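Local coordinates for UPF0749 protein MT1873 (Mycobacterium tuberculosis, PDB 3GMG), which is of unknown function, a probably membrane-associated UPF0749 family protein represented here by its C-terminal DUF881 region, at residues W85-G88 with L93-D96. Sequence-based numbering, arbitrary orientation.
Sequences WVVG and LTVD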
# COMPACT_ATOMS: atom_id res chain seq x y z
N TRP A 85 4.01 -6.23 -4.53
CA TRP A 85 4.09 -6.01 -5.97
C TRP A 85 4.20 -7.34 -6.68
O TRP A 85 4.69 -8.31 -6.10
CB TRP A 85 5.29 -5.11 -6.34
CG TRP A 85 6.62 -5.48 -5.69
CD1 TRP A 85 7.17 -4.90 -4.58
CD2 TRP A 85 7.56 -6.48 -6.13
NE1 TRP A 85 8.38 -5.48 -4.29
CE2 TRP A 85 8.64 -6.46 -5.22
CE3 TRP A 85 7.59 -7.39 -7.19
CZ2 TRP A 85 9.74 -7.31 -5.34
CZ3 TRP A 85 8.67 -8.25 -7.31
CH2 TRP A 85 9.74 -8.20 -6.39
N VAL A 86 3.74 -7.37 -7.92
CA VAL A 86 3.86 -8.55 -8.77
C VAL A 86 4.46 -8.13 -10.11
O VAL A 86 3.94 -7.23 -10.77
CB VAL A 86 2.49 -9.21 -9.02
CG1 VAL A 86 2.66 -10.53 -9.78
CG2 VAL A 86 1.74 -9.42 -7.70
N VAL A 87 5.54 -8.80 -10.49
CA VAL A 87 6.15 -8.59 -11.81
C VAL A 87 6.40 -9.94 -12.46
O VAL A 87 6.09 -10.99 -11.88
CB VAL A 87 7.47 -7.78 -11.72
CG1 VAL A 87 7.23 -6.42 -11.08
CG2 VAL A 87 8.54 -8.55 -10.97
N GLY A 88 6.93 -9.92 -13.67
CA GLY A 88 7.28 -11.14 -14.36
C GLY A 88 6.43 -11.40 -15.58
O GLY A 88 5.91 -10.49 -16.21
N LEU A 93 5.88 -15.62 -12.10
CA LEU A 93 5.48 -14.37 -11.46
C LEU A 93 6.31 -14.15 -10.20
O LEU A 93 6.34 -15.02 -9.32
CB LEU A 93 4.00 -14.43 -11.07
CG LEU A 93 2.98 -14.65 -12.19
CD1 LEU A 93 1.57 -14.64 -11.61
CD2 LEU A 93 3.08 -13.60 -13.27
N THR A 94 6.96 -12.99 -10.09
CA THR A 94 7.72 -12.65 -8.90
C THR A 94 6.83 -11.78 -8.02
O THR A 94 6.43 -10.68 -8.40
CB THR A 94 9.05 -11.92 -9.24
OG1 THR A 94 9.82 -12.73 -10.13
CG2 THR A 94 9.86 -11.65 -7.98
N VAL A 95 6.50 -12.31 -6.84
CA VAL A 95 5.69 -11.60 -5.86
C VAL A 95 6.57 -11.30 -4.64
O VAL A 95 7.03 -12.23 -3.96
CB VAL A 95 4.46 -12.43 -5.42
CG1 VAL A 95 3.55 -11.60 -4.54
CG2 VAL A 95 3.68 -12.96 -6.65
N ASP A 96 6.85 -10.03 -4.39
CA ASP A 96 7.72 -9.62 -3.28
C ASP A 96 9.02 -10.45 -3.21
O ASP A 96 9.38 -11.01 -2.18
CB ASP A 96 6.95 -9.67 -1.96
CG ASP A 96 5.81 -8.67 -1.92
OD1 ASP A 96 5.76 -7.78 -2.79
OD2 ASP A 96 4.96 -8.77 -1.01
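V87 and T94 are joined by both of their backbone bonds, V87 N to T94 O at 2.9 Å and T94 N to V87 O at 2.8 Å, the hydrogen-bonded pair of an antiparallel beta hairpin. The neighbouring V86 and V95 form a non-hydrogen-bonded pair, flanked by CA-H...O contacts such as V86 CA to T94 O at 3.4 Å. At G88 phi is positive, and a CB would strike the carbonyl O of V87 and crowd L93 CA, so glycine fits this corner.

One step beyond V95, D96 N still reaches W85 O, but W85 N donates to D96 OD1 at 2.9 Å, nearly straight (163°), on the syn side and 21° out of the carboxylate plane. Short-reaching aspartate thus stands in for a strand carbonyl where D96 takes left-handed backbone angles; its OD2 is hydrogen-bonded to T84 OG1, so both oxygens are held.

V86 CG1 meets V95 CG2 at 4.1 Å on the buried face, where V86 and L93 also touch helix 51-63; beta-branched valines suit extended backbone. Opposite, W85 CG lies between the backbone N and the carbonyl carbon (chi1 47°), which swings the indole over the 93-96 strand. The T94 methyl gives it an apolar partner, CG2 to W85 CZ3 at 3.7 Å, while D96 N sits over one ring face, displaced toward the rim.

The hairpin is thus apolar toward the helix and mixed outward, its end away from the turn fastened by a carboxylate.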